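Pyridoxal kinase (Entamoeba histolytica, PDB 4S1I) probably phosphorylates pyridoxal with ATP and magnesium, giving pyridoxal 5'-phosphate as part of vitamin B6 salvage. Local coordinates at residues A[3-8]-A[78-83]; A[17-22]-A[35-40]; A[110-115]-A[139-144]; A[210-215]-A[255-260]. All blocks are in the same frame, centred on the assembly; numbering follows the deposited sequence.

Contact 1 of 4, residues A[3-8]-A[78-83]. With PLP (pyridoxal-5'-phosphate), chain C.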
loop_
_atom_site.group_PDB
_atom_site.type_symbol
_atom_site.label_atom_id
_atom_site.label_comp_id
_atom_site.label_asym_id
_atom_site.label_seq_id
_atom_site.Cartn_x
_atom_site.Cartn_y
_atom_site.Cartn_z
ATOM N N ASN A 3 -9.210 10.535 8.048
ATOM C CA ASN A 3 -8.298 10.665 6.944
ATOM C C ASN A 3 -7.981 12.102 6.704
ATOM O O ASN A 3 -8.871 12.884 6.565
ATOM C CB ASN A 3 -8.924 10.091 5.698
ATOM C CG ASN A 3 -9.150 8.623 5.785
ATOM O OD1 ASN A 3 -8.289 7.885 6.179
ATOM N ND2 ASN A 3 -10.317 8.199 5.400
ATOM N N LYS A 4 -6.707 12.432 6.618
ATOM C CA LYS A 4 -6.274 13.817 6.408
ATOM C C LYS A 4 -5.824 14.116 5.001
ATOM O O LYS A 4 -5.773 15.258 4.538
ATOM C CB LYS A 4 -5.136 14.082 7.385
ATOM C CG LYS A 4 -4.275 15.338 7.188
ATOM C CD LYS A 4 -3.210 15.494 8.280
ATOM C CE LYS A 4 -3.820 16.014 9.570
ATOM N NZ LYS A 4 -2.730 16.425 10.476
ATOM N N VAL A 5 -5.339 13.055 4.322
ATOM C CA VAL A 5 -4.793 13.120 2.966
ATOM C C VAL A 5 -5.535 12.219 2.006
ATOM O O VAL A 5 -5.930 11.117 2.362
ATOM C CB VAL A 5 -3.289 12.621 2.909
ATOM C CG1 VAL A 5 -2.778 12.787 1.537
ATOM C CG2 VAL A 5 -2.487 13.371 3.883
ATOM N N LEU A 6 -5.842 12.724 0.802
ATOM C CA LEU A 6 -6.338 11.941 -0.329
ATOM C C LEU A 6 -5.263 11.980 -1.391
ATOM O O LEU A 6 -4.896 13.042 -1.840
ATOM C CB LEU A 6 -7.670 12.485 -0.868
ATOM C CG LEU A 6 -8.176 11.998 -2.220
ATOM C CD1 LEU A 6 -8.468 10.537 -2.123
ATOM C CD2 LEU A 6 -9.369 12.820 -2.675
ATOM N N THR A 7 -4.771 10.793 -1.795
ATOM C CA THR A 7 -3.682 10.727 -2.790
ATOM C C THR A 7 -4.089 9.812 -3.952
ATOM O O THR A 7 -4.493 8.685 -3.710
ATOM C CB THR A 7 -2.305 10.393 -2.200
ATOM O OG1 THR A 7 -1.347 10.054 -3.248
ATOM C CG2 THR A 7 -2.350 9.322 -1.192
ATOM N N ILE A 8 -4.006 10.362 -5.144
ATOM C CA ILE A 8 -4.473 9.738 -6.385
ATOM C C ILE A 8 -3.275 9.525 -7.288
ATOM O O ILE A 8 -2.744 10.493 -7.803
ATOM C CB ILE A 8 -5.529 10.586 -7.052
ATOM C CG1 ILE A 8 -6.698 10.862 -6.130
ATOM C CG2 ILE A 8 -5.977 9.959 -8.391
ATOM C CD1 ILE A 8 -7.595 11.955 -6.585
ATOM N N PHE A 78 -5.447 17.749 2.716
ATOM C CA PHE A 78 -4.389 17.658 1.737
ATOM C C PHE A 78 -4.814 16.741 0.610
ATOM O O PHE A 78 -5.373 15.683 0.864
ATOM C CB PHE A 78 -3.089 17.145 2.385
ATOM C CG PHE A 78 -2.603 18.030 3.462
ATOM C CD1 PHE A 78 -3.022 17.890 4.780
ATOM C CD2 PHE A 78 -1.692 19.061 3.120
ATOM C CE1 PHE A 78 -2.587 18.820 5.742
ATOM C CE2 PHE A 78 -1.205 19.912 4.059
ATOM C CZ PHE A 78 -1.676 19.815 5.362
ATOM N N LEU A 79 -4.498 17.150 -0.602
ATOM C CA LEU A 79 -4.765 16.345 -1.786
ATOM C C LEU A 79 -3.458 16.224 -2.546
ATOM O O LEU A 79 -2.687 17.181 -2.632
ATOM C CB LEU A 79 -5.724 17.029 -2.696
ATOM C CG LEU A 79 -6.035 16.370 -4.006
ATOM C CD1 LEU A 79 -6.644 15.006 -3.808
ATOM C CD2 LEU A 79 -7.014 17.304 -4.708
ATOM N N VAL A 80 -3.186 15.017 -3.055
ATOM C CA VAL A 80 -1.968 14.849 -3.885
ATOM C C VAL A 80 -2.409 14.068 -5.121
ATOM O O VAL A 80 -3.127 13.115 -4.989
ATOM C CB VAL A 80 -0.882 13.921 -3.253
ATOM C CG1 VAL A 80 0.403 13.877 -4.080
ATOM C CG2 VAL A 80 -0.498 14.361 -1.954
ATOM N N THR A 81 -1.895 14.453 -6.279
ATOM C CA THR A 81 -2.044 13.679 -7.468
ATOM C C THR A 81 -0.684 13.389 -8.043
ATOM O O THR A 81 0.263 14.134 -7.824
ATOM C CB THR A 81 -2.920 14.359 -8.509
ATOM O OG1 THR A 81 -2.294 15.531 -8.992
ATOM C CG2 THR A 81 -4.292 14.652 -7.983
ATOM N N GLY A 82 -0.618 12.268 -8.773
ATOM C CA GLY A 82 0.567 11.811 -9.413
ATOM C C GLY A 82 0.306 11.280 -10.817
ATOM O O GLY A 82 -0.019 12.028 -11.730
ATOM N N TYR A 83 0.587 10.013 -10.950
ATOM C CA TYR A 83 0.494 9.396 -12.279
ATOM C C TYR A 83 -0.904 9.001 -12.726
ATOM O O TYR A 83 -1.586 8.331 -12.003
ATOM C CB TYR A 83 1.363 8.144 -12.278
ATOM C CG TYR A 83 1.458 7.364 -13.595
ATOM C CD1 TYR A 83 0.504 6.498 -13.962
ATOM C CD2 TYR A 83 2.624 7.438 -14.330
ATOM C CE1 TYR A 83 0.615 5.716 -15.145
ATOM C CE2 TYR A 83 2.736 6.679 -15.490
ATOM C CZ TYR A 83 1.738 5.807 -15.868
ATOM O OH TYR A 83 1.887 5.046 -17.023
HETATM N N1 PLP C . 5.491 3.404 -14.135
HETATM C C2 PLP C . 4.547 3.845 -13.294
HETATM C C2A PLP C . 3.283 3.105 -13.177
HETATM C C3 PLP C . 4.711 5.024 -12.510
HETATM O O3 PLP C . 3.807 5.465 -11.718
HETATM C C4 PLP C . 5.933 5.774 -12.628
HETATM C C4A PLP C . 6.107 6.960 -11.848
HETATM O O4A PLP C . 7.117 7.508 -11.613
HETATM C C5 PLP C . 6.832 5.189 -13.524
HETATM C C6 PLP C . 6.547 4.026 -14.232
HETATM C C5A PLP C . 8.141 5.709 -13.832
HETATM O O4P PLP C . 8.790 4.511 -14.127
HETATM P P PLP C . 9.896 4.386 -15.283
HETATM O O1P PLP C . 10.677 5.634 -15.353
HETATM O O2P PLP C . 9.256 4.106 -16.600
HETATM O O3P PLP C . 10.698 3.302 -14.713
#
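Leu-6 bonds strand 78-81 through both its N-H and its C=O: its N donates to Phe-78 O at 3.0 Å, and its O accepts from Val-80 N at 2.9 Å. This parallel ladder starts at Lys-4 O, bonded by Phe-78 N, and continues with Ile-8 N to Val-80 O and Gly-82 N to Ile-8 O. The strand directions differ by only 10°. Leu-6 O also meets the Leu-79 methyl CD1, 3.3 Å away. With Leu-79 CG anti to its own backbone N (chi1 176°), that methyl also packs on Leu-6 CD2 at 3.7 Å, the two leucines running alongside each other. On the other face Thr-7 and Val-80 lie side by side, Thr-7 OG1 3.9 Å from Val-80 CB. At the start of the ladder Lys-4 lays its aliphatic chain along Phe-78, CG touching the ring edge at CD1 (3.7 Å) near the ring plane. Farther out, the Thr-7 hydroxyl is fixed by hydrogen bonds to Asn-19 OD1 and Tyr-222 OH. Beyond the ladder Tyr-83 turns a ring face to the ligand, PLP C2A standing 4.1 Å above its plane. Strands 33-41 and 107-110 flank the pair in the central sheet of this ribokinase-like fold, and Ile-229 and Leu-225 of helix 216-230 cover the Val-5, Phe-78 and Val-80 face.

Contact 2 of 4, residues A[17-22]-A[35-40]. With PLP (pyridoxal-5'-phosphate), chain C.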
loop_
_atom_site.group_PDB
_atom_site.type_symbol
_atom_site.label_atom_id
_atom_site.label_comp_id
_atom_site.label_asym_id
_atom_site.label_seq_id
_atom_site.Cartn_x
_atom_site.Cartn_y
_atom_site.Cartn_z
ATOM N N VAL A 17 6.785 2.864 -6.985
ATOM C CA VAL A 17 6.551 4.059 -7.710
ATOM C C VAL A 17 5.178 4.534 -7.244
ATOM O O VAL A 17 4.374 3.768 -6.627
ATOM C CB VAL A 17 6.608 3.969 -9.241
ATOM C CG1 VAL A 17 7.981 3.548 -9.715
ATOM C CG2 VAL A 17 5.562 2.961 -9.709
ATOM N N GLY A 18 4.852 5.780 -7.584
ATOM C CA GLY A 18 3.516 6.344 -7.390
ATOM C C GLY A 18 2.903 6.207 -5.997
ATOM O O GLY A 18 3.557 6.473 -4.977
ATOM N N ASN A 19 1.655 5.735 -5.943
ATOM C CA ASN A 19 0.978 5.588 -4.653
ATOM C C ASN A 19 1.593 4.501 -3.797
ATOM O O ASN A 19 1.393 4.458 -2.563
ATOM C CB ASN A 19 -0.549 5.360 -4.741
ATOM C CG ASN A 19 -1.341 6.582 -4.414
ATOM O OD1 ASN A 19 -0.841 7.532 -3.806
ATOM N ND2 ASN A 19 -2.666 6.514 -4.678
ATOM N N ARG A 20 2.375 3.569 -4.369
ATOM C CA ARG A 20 2.949 2.583 -3.508
ATOM C C ARG A 20 4.124 3.240 -2.654
ATOM O O ARG A 20 4.305 2.957 -1.484
ATOM C CB ARG A 20 3.423 1.395 -4.386
ATOM C CG ARG A 20 4.067 0.311 -3.604
ATOM C CD ARG A 20 3.016 -0.526 -2.765
ATOM N NE ARG A 20 3.899 -1.475 -2.077
ATOM C CZ ARG A 20 4.095 -1.545 -0.737
ATOM N NH1 ARG A 20 3.367 -0.808 0.145
ATOM N NH2 ARG A 20 4.965 -2.366 -0.302
ATOM N N CYS A 21 4.926 4.138 -3.250
ATOM C CA CYS A 21 5.838 4.975 -2.489
ATOM C C CYS A 21 5.080 5.811 -1.478
ATOM O O CYS A 21 5.482 5.910 -0.281
ATOM C CB CYS A 21 6.577 6.005 -3.348
ATOM S SG CYS A 21 7.687 5.242 -4.529
ATOM N N GLY A 22 3.999 6.376 -1.949
ATOM C CA GLY A 22 3.104 7.175 -1.026
ATOM C C GLY A 22 2.718 6.374 0.199
ATOM O O GLY A 22 2.716 6.891 1.334
ATOM N N PHE A 35 -5.719 6.211 -0.242
ATOM C CA PHE A 35 -4.996 5.902 -1.486
ATOM C C PHE A 35 -5.890 5.393 -2.592
ATOM O O PHE A 35 -6.250 4.197 -2.614
ATOM C CB PHE A 35 -3.900 4.880 -1.172
ATOM C CG PHE A 35 -2.917 5.347 -0.156
ATOM C CD1 PHE A 35 -1.770 6.052 -0.551
ATOM C CD2 PHE A 35 -3.077 5.121 1.229
ATOM C CE1 PHE A 35 -0.885 6.520 0.432
ATOM C CE2 PHE A 35 -2.182 5.587 2.170
ATOM C CZ PHE A 35 -1.083 6.244 1.740
ATOM N N VAL A 36 -6.230 6.290 -3.509
ATOM C CA VAL A 36 -7.109 5.930 -4.664
ATOM C C VAL A 36 -6.126 5.640 -5.823
ATOM O O VAL A 36 -5.228 6.417 -6.137
ATOM C CB VAL A 36 -8.029 7.050 -5.101
ATOM C CG1 VAL A 36 -8.786 6.659 -6.333
ATOM C CG2 VAL A 36 -9.025 7.368 -3.998
ATOM N N LEU A 37 -6.252 4.466 -6.376
ATOM C CA LEU A 37 -5.307 3.991 -7.403
ATOM C C LEU A 37 -5.716 4.351 -8.815
ATOM O O LEU A 37 -6.910 4.423 -9.126
ATOM C CB LEU A 37 -5.192 2.482 -7.311
ATOM C CG LEU A 37 -4.899 1.933 -5.931
ATOM C CD1 LEU A 37 -4.708 0.439 -5.957
ATOM C CD2 LEU A 37 -3.814 2.652 -5.134
ATOM N N THR A 38 -4.767 4.678 -9.644
ATOM C CA THR A 38 -5.046 5.006 -11.066
ATOM C C THR A 38 -4.649 3.892 -12.008
ATOM O O THR A 38 -4.981 3.914 -13.199
ATOM C CB THR A 38 -4.341 6.287 -11.551
ATOM O OG1 THR A 38 -2.931 6.080 -11.440
ATOM C CG2 THR A 38 -4.796 7.504 -10.707
ATOM N N THR A 39 -3.926 2.895 -11.452
ATOM C CA THR A 39 -3.515 1.711 -12.157
ATOM C C THR A 39 -3.433 0.551 -11.208
ATOM O O THR A 39 -3.371 0.732 -10.000
ATOM C CB THR A 39 -2.094 1.824 -12.781
ATOM O OG1 THR A 39 -1.105 1.795 -11.744
ATOM C CG2 THR A 39 -1.892 3.042 -13.627
ATOM N N HIS A 40 -3.478 -0.650 -11.783
ATOM C CA HIS A 40 -3.180 -1.870 -11.018
ATOM C C HIS A 40 -2.256 -2.685 -11.884
ATOM O O HIS A 40 -2.707 -3.518 -12.697
ATOM C CB HIS A 40 -4.392 -2.623 -10.576
ATOM C CG HIS A 40 -4.182 -3.911 -9.838
ATOM N ND1 HIS A 40 -5.056 -4.986 -9.950
ATOM C CD2 HIS A 40 -3.200 -4.326 -9.016
ATOM C CE1 HIS A 40 -4.627 -5.978 -9.170
ATOM N NE2 HIS A 40 -3.512 -5.583 -8.570
HETATM N N1 PLP C . 5.491 3.404 -14.135
HETATM C C2 PLP C . 4.547 3.845 -13.294
HETATM C C2A PLP C . 3.283 3.105 -13.177
HETATM C C3 PLP C . 4.711 5.024 -12.510
HETATM O O3 PLP C . 3.807 5.465 -11.718
HETATM C C4 PLP C . 5.933 5.774 -12.628
HETATM C C4A PLP C . 6.107 6.960 -11.848
HETATM O O4A PLP C . 7.117 7.508 -11.613
HETATM C C5 PLP C . 6.832 5.189 -13.524
HETATM C C6 PLP C . 6.547 4.026 -14.232
HETATM C C5A PLP C . 8.141 5.709 -13.832
HETATM O O4P PLP C . 8.790 4.511 -14.127
HETATM P P PLP C . 9.896 4.386 -15.283
HETATM O O1P PLP C . 10.677 5.634 -15.353
HETATM O O2P PLP C . 9.256 4.106 -16.600
HETATM O O3P PLP C . 10.698 3.302 -14.713
#
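Asn-19 and Phe-35 make the tight part of this contact. The amide lies at the rim of the ring, OD1 3.7 Å from Phe-35 CD1 and close to the ring plane, with the two planes turned 80° apart. ND2 of the same amide comes within 2.9 Å of Val-36 O, while the methyl CD2 of Leu-37 closes on ND2 from 4.1 Å. To sit there the side chain takes an unfavourable first torsion, chi1 -103°, away from a staggered position; OD1 is anchored by a hydrogen bond from Thr-7 OG1 on the next strand. One turn along the helix, Gly-22 has no side chain to hold the ring off, and Phe-35 CE1 settles 3.6 Å from its carbonyl carbon. Helix 18-28 is the connection of a beta-alpha-beta unit, between strands 5-9 and 33-41, and over these segments it runs 165° to strand 35-37 with axes 9.3 Å apart. A neighbouring subunit packs here as well: its Asp-27 forms a salt bridge with Arg-20, and its Tyr-11 OH bonds to Phe-35 O. Toward the other end the segments part, residues 38-40 leaving the helix and the partly exposed His-40 reaching Leu-37 N of the neighbouring subunit. At this end Val-17 packs on the ligand: its CG2 lies over one face of the pyridine ring, 3.6 Å from PLP C3.

Contact 3 of 4, residues A[110-115]-A[139-144]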
loop_
_atom_site.group_PDB
_atom_site.type_symbol
_atom_site.label_atom_id
_atom_site.label_comp_id
_atom_site.label_asym_id
_atom_site.label_seq_id
_atom_site.Cartn_x
_atom_site.Cartn_y
_atom_site.Cartn_z
ATOM N N CYS A 110 0.306 18.887 -6.625
ATOM C CA CYS A 110 0.185 18.162 -7.869
ATOM C C CYS A 110 1.604 17.802 -8.268
ATOM O O CYS A 110 2.421 18.693 -8.510
ATOM C CB CYS A 110 -0.436 18.996 -8.962
ATOM S SG CYS A 110 -0.574 18.162 -10.566
ATOM N N ASP A 111 1.874 16.509 -8.348
ATOM C CA ASP A 111 3.150 16.049 -8.872
ATOM C C ASP A 111 2.819 15.703 -10.345
ATOM O O ASP A 111 2.086 14.752 -10.611
ATOM C CB ASP A 111 3.704 14.825 -8.127
ATOM C CG ASP A 111 5.102 14.471 -8.532
ATOM O OD1 ASP A 111 5.661 15.095 -9.460
ATOM O OD2 ASP A 111 5.687 13.485 -7.993
ATOM N N PRO A 112 3.264 16.538 -11.306
ATOM C CA PRO A 112 2.733 16.430 -12.684
ATOM C C PRO A 112 3.552 15.414 -13.438
ATOM O O PRO A 112 4.398 15.808 -14.255
ATOM C CB PRO A 112 2.906 17.831 -13.221
ATOM C CG PRO A 112 4.155 18.280 -12.538
ATOM C CD PRO A 112 4.118 17.705 -11.154
ATOM N N ILE A 113 3.328 14.131 -13.108
ATOM C CA ILE A 113 4.133 13.071 -13.569
ATOM C C ILE A 113 3.907 12.823 -15.054
ATOM O O ILE A 113 2.794 12.376 -15.459
ATOM C CB ILE A 113 3.838 11.790 -12.793
ATOM C CG1 ILE A 113 4.179 12.026 -11.314
ATOM C CG2 ILE A 113 4.720 10.685 -13.331
ATOM C CD1 ILE A 113 3.922 10.819 -10.395
ATOM N N LEU A 114 4.893 13.170 -15.863
ATOM C CA LEU A 114 4.853 13.006 -17.294
ATOM C C LEU A 114 6.036 12.345 -17.922
ATOM O O LEU A 114 5.918 11.653 -18.957
ATOM C CB LEU A 114 4.682 14.333 -17.981
ATOM C CG LEU A 114 3.427 15.118 -17.557
ATOM C CD1 LEU A 114 3.469 16.475 -18.223
ATOM C CD2 LEU A 114 2.089 14.408 -17.879
ATOM N N GLY A 115 7.225 12.504 -17.384
ATOM C CA GLY A 115 8.414 12.098 -18.084
ATOM C C GLY A 115 9.639 12.499 -17.345
ATOM O O GLY A 115 9.577 13.140 -16.319
ATOM N N ILE A 139 0.792 23.823 -4.932
ATOM C CA ILE A 139 2.209 23.668 -5.145
ATOM C C ILE A 139 2.362 22.534 -6.158
ATOM O O ILE A 139 1.549 21.596 -6.186
ATOM C CB ILE A 139 2.979 23.327 -3.855
ATOM C CG1 ILE A 139 4.464 23.164 -4.207
ATOM C CG2 ILE A 139 2.401 22.080 -3.162
ATOM C CD1 ILE A 139 5.302 23.040 -2.959
ATOM N N ILE A 140 3.242 22.727 -7.115
ATOM C CA ILE A 140 3.545 21.653 -8.091
ATOM C C ILE A 140 5.008 21.279 -7.985
ATOM O O ILE A 140 5.832 22.111 -7.683
ATOM C CB ILE A 140 3.115 21.991 -9.538
ATOM C CG1 ILE A 140 3.919 23.188 -10.078
ATOM C CG2 ILE A 140 1.590 22.303 -9.607
ATOM C CD1 ILE A 140 3.775 23.422 -11.564
ATOM N N THR A 141 5.308 20.009 -8.283
ATOM C CA THR A 141 6.670 19.503 -8.195
ATOM C C THR A 141 7.206 18.903 -9.517
ATOM O O THR A 141 7.609 17.725 -9.560
ATOM C CB THR A 141 6.751 18.458 -7.078
ATOM O OG1 THR A 141 5.882 17.367 -7.390
ATOM C CG2 THR A 141 6.346 19.090 -5.763
ATOM N N PRO A 142 7.240 19.678 -10.614
ATOM C CA PRO A 142 7.813 19.097 -11.834
ATOM C C PRO A 142 9.308 18.860 -11.781
ATOM O O PRO A 142 10.059 19.645 -11.172
ATOM C CB PRO A 142 7.489 20.173 -12.869
ATOM C CG PRO A 142 7.557 21.446 -12.069
ATOM C CD PRO A 142 6.966 21.090 -10.766
ATOM N N ASN A 143 9.771 17.874 -12.510
ATOM C CA ASN A 143 11.147 17.909 -12.863
ATOM C C ASN A 143 11.358 18.883 -14.035
ATOM O O ASN A 143 10.424 19.486 -14.566
ATOM C CB ASN A 143 11.677 16.507 -13.088
ATOM C CG ASN A 143 11.043 15.796 -14.275
ATOM O OD1 ASN A 143 10.780 16.422 -15.295
ATOM N ND2 ASN A 143 10.813 14.485 -14.145
ATOM N N ALA A 144 12.599 19.110 -14.458
ATOM C CA ALA A 144 12.810 20.044 -15.543
ATOM C C ALA A 144 12.114 19.638 -16.833
ATOM O O ALA A 144 11.682 20.487 -17.602
ATOM C CB ALA A 144 14.280 20.284 -15.778
#
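Asp-111 turns a buried carboxylate oxygen toward two oxygens of Thr-141, an unusual concentration of polar atoms between two neighbouring segments of the chain. Its OD1 is 3.1 Å from Thr-141 OG1 and 3.3 Å from Thr-141 O, the latter a pair of acceptors that cannot bond to each other. The side chains cross at about a right angle, and Asp-111 holds CG anti to its N (chi1 -172°), which carries the carboxylate toward Thr-141. OD2 is tied by Thr-221 OG1. Just before this, strands 107-110 and 139-140 pair in parallel: Cys-110 N donates to Ile-139 O at 3.0 Å, and Cys-110 O accepts from Thr-141 N. Cys-110 CB rests on Ile-140 CG2, 3.9 Å apart, facing helix 124-133. After the pairing ends, Pro-112 makes an inverse gamma turn and its CG packs against Pro-142 CB at 3.8 Å, the rings crossing at a slant. Beyond the prolines the backbones diverge, and Asn-143 links them. Its ND2 reaches Gly-115 O at 2.8 Å almost straight (175°), within both the amide plane and the carbonyl plane, while OD1 caps Glu-146 N at the start of helix 144-151. Both ends of the amide are thereby used, which fixes its flip. Asp-111 and Thr-141 belong to one magnesium site and Asn-143 to the ADP site; a magnesium ion lies about 4 Å from the Asp-111 side chain. A cluster of oxygens where the strand pairing gives out is consistent with a site that receives a cation.

Contact 4 of 4, residues A[210-215]-A[255-260]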
loop_
_atom_site.group_PDB
_atom_site.type_symbol
_atom_site.label_atom_id
_atom_site.label_comp_id
_atom_site.label_asym_id
_atom_site.label_seq_id
_atom_site.Cartn_x
_atom_site.Cartn_y
_atom_site.Cartn_z
ATOM N N GLU A 210 25.516 8.663 -9.427
ATOM C CA GLU A 210 25.252 7.710 -10.506
ATOM C C GLU A 210 24.333 6.597 -9.978
ATOM O O GLU A 210 24.333 6.272 -8.780
ATOM C CB GLU A 210 26.558 7.129 -11.065
ATOM C CG GLU A 210 27.646 8.203 -11.344
ATOM C CD GLU A 210 28.631 7.837 -12.461
ATOM O OE1 GLU A 210 28.683 6.661 -12.879
ATOM O OE2 GLU A 210 29.385 8.726 -12.925
ATOM N N GLY A 211 23.506 6.052 -10.855
ATOM C CA GLY A 211 22.705 4.878 -10.512
ATOM C C GLY A 211 21.263 4.989 -10.953
ATOM O O GLY A 211 20.874 5.935 -11.640
ATOM N N ASP A 212 20.476 4.012 -10.508
ATOM C CA ASP A 212 19.097 3.850 -10.921
ATOM C C ASP A 212 18.197 4.779 -10.056
ATOM O O ASP A 212 18.236 4.758 -8.819
ATOM C CB ASP A 212 18.738 2.386 -10.727
ATOM C CG ASP A 212 17.397 2.036 -11.288
ATOM O OD1 ASP A 212 16.442 2.742 -11.019
ATOM O OD2 ASP A 212 17.310 1.077 -12.028
ATOM N N PHE A 213 17.433 5.627 -10.709
ATOM C CA PHE A 213 16.603 6.595 -9.983
ATOM C C PHE A 213 15.117 6.221 -10.015
ATOM O O PHE A 213 14.264 7.099 -9.686
ATOM C CB PHE A 213 16.831 8.040 -10.516
ATOM C CG PHE A 213 18.078 8.743 -9.955
ATOM C CD1 PHE A 213 19.313 8.059 -9.757
ATOM C CD2 PHE A 213 18.026 10.113 -9.611
ATOM C CE1 PHE A 213 20.436 8.725 -9.251
ATOM C CE2 PHE A 213 19.146 10.775 -9.088
ATOM C CZ PHE A 213 20.347 10.082 -8.916
ATOM N N THR A 214 14.763 4.957 -10.356
ATOM C CA THR A 214 13.335 4.573 -10.252
ATOM C C THR A 214 12.751 4.866 -8.850
ATOM O O THR A 214 13.364 4.482 -7.865
ATOM C CB THR A 214 13.161 3.086 -10.479
ATOM O OG1 THR A 214 13.751 2.790 -11.752
ATOM C CG2 THR A 214 11.679 2.769 -10.482
ATOM N N GLY A 215 11.693 5.630 -8.818
ATOM C CA GLY A 215 10.971 5.953 -7.603
ATOM C C GLY A 215 11.528 7.105 -6.818
ATOM O O GLY A 215 10.985 7.494 -5.771
ATOM N N THR A 255 23.349 -0.052 -9.110
ATOM C CA THR A 255 22.497 -0.641 -10.148
ATOM C C THR A 255 21.056 -0.922 -9.628
ATOM O O THR A 255 20.058 -0.755 -10.353
ATOM C CB THR A 255 23.255 -1.855 -10.743
ATOM O OG1 THR A 255 23.967 -2.552 -9.697
ATOM C CG2 THR A 255 24.288 -1.364 -11.775
ATOM N N ALA A 256 20.945 -1.201 -8.329
ATOM C CA ALA A 256 19.669 -1.489 -7.707
ATOM C C ALA A 256 18.749 -0.252 -7.648
ATOM O O ALA A 256 19.245 0.891 -7.567
ATOM C CB ALA A 256 19.888 -2.026 -6.302
ATOM N N GLU A 257 17.433 -0.495 -7.711
ATOM C CA GLU A 257 16.403 0.539 -7.466
ATOM C C GLU A 257 16.380 0.807 -5.957
ATOM O O GLU A 257 16.581 -0.109 -5.182
ATOM C CB GLU A 257 15.011 0.042 -7.924
ATOM C CG GLU A 257 15.001 -0.473 -9.355
ATOM C CD GLU A 257 13.583 -0.793 -9.936
ATOM O OE1 GLU A 257 12.613 -1.072 -9.133
ATOM O OE2 GLU A 257 13.412 -0.763 -11.198
ATOM N N ILE A 258 16.147 2.024 -5.558
ATOM C CA ILE A 258 16.065 2.321 -4.141
ATOM C C ILE A 258 15.028 1.501 -3.471
ATOM O O ILE A 258 13.944 1.314 -3.981
ATOM C CB ILE A 258 15.864 3.815 -3.831
ATOM C CG1 ILE A 258 14.573 4.431 -4.359
ATOM C CG2 ILE A 258 17.065 4.569 -4.381
ATOM C CD1 ILE A 258 14.320 5.808 -3.783
ATOM N N ASN A 259 15.391 0.946 -2.341
ATOM C CA ASN A 259 14.474 0.054 -1.671
ATOM C C ASN A 259 13.953 0.816 -0.484
ATOM O O ASN A 259 14.564 0.896 0.557
ATOM C CB ASN A 259 15.206 -1.203 -1.270
ATOM C CG ASN A 259 14.255 -2.266 -0.837
ATOM O OD1 ASN A 259 13.514 -2.085 0.144
ATOM N ND2 ASN A 259 14.186 -3.342 -1.603
ATOM N N ILE A 260 12.771 1.334 -0.665
ATOM C CA ILE A 260 12.131 2.174 0.276
ATOM C C ILE A 260 11.843 1.399 1.566
ATOM O O ILE A 260 11.984 1.969 2.660
ATOM C CB ILE A 260 10.824 2.699 -0.340
ATOM C CG1 ILE A 260 11.096 3.598 -1.538
ATOM C CG2 ILE A 260 10.119 3.630 0.703
ATOM C CD1 ILE A 260 12.120 4.718 -1.217
HETATM O O HOH W 1 15.873 3.812 -7.753
HETATM O O HOH W 2 12.529 2.221 -6.211
#
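Asp-212 and Thr-214 present a compact turn to Glu-257 beside the nucleotide site, just ahead of helix 216-230. The turn is an Asx turn: Asp-212 OD1 accepts both the N of Thr-214 (2.9 Å) and its OG1 (2.8 Å), the hydroxyl coming to the syn lone pair. Gly-215 follows at the N-cap and opens the Gly-x-Gly-Asp sequence that, in ribokinase-type kinases, forms an anion hole at the helix start; Gly-211 is part of the ADP site. Bridging between the two loops is done by water. One water accepts a hydrogen bond from Ile-258 N at 2.8 Å and donates toward Asp-212 O and Thr-214 O, though it cannot serve all the acceptors near it at once. A second joins Thr-214 O to Ile-258 O, 2.9 and 2.8 Å away. Among the charged groups, Asp-212 OD2 and Glu-257 OE2 stand 4.4 Å apart with carboxylate planes 62° out of line; a hydrogen bond from His-44 NE2 to Glu-257 OE2 probably eases this repulsion. The remaining contacts are van der Waals. Asp-212 CB sits against the carbonyls of Thr-255 and Ala-256, and the Ala-256 O buried there has no polar partner in the model. Glu-257, its chain stretched out, passes slantwise over Thr-214, whose side chain lies about 4 Å from PLP. Deeper in, Ile-258 has CG1 between its N and carbonyl carbon (chi1 62°), which brings CG1 to 3.7 Å from Thr-214 O.

Contacts 1 to 3 are buried and reach the same central sheet; contact 4, its centre about 17 Å from that of the chain, is partly exposed and joins two loops. Contact 1 is regular strand pairing, contact 2 lays a helix on the sheet through one asparagine amide and a phenylalanine ring, contact 3 passes from pairing to site chemistry, and contact 4 relies on water. Contacts 1 and 2 meet at strand 5-9, where Thr-7 OG1 and Asn-19 OD1 are hydrogen-bonded, and Thr-81 O accepts a hydrogen bond from Asp-111 N of contact 3. Contacts 2 and 4 meet where Val-17 CG1 touches Thr-214 CG2 at 3.9 Å. The ligand-facing residues gather at the loop ends of these elements.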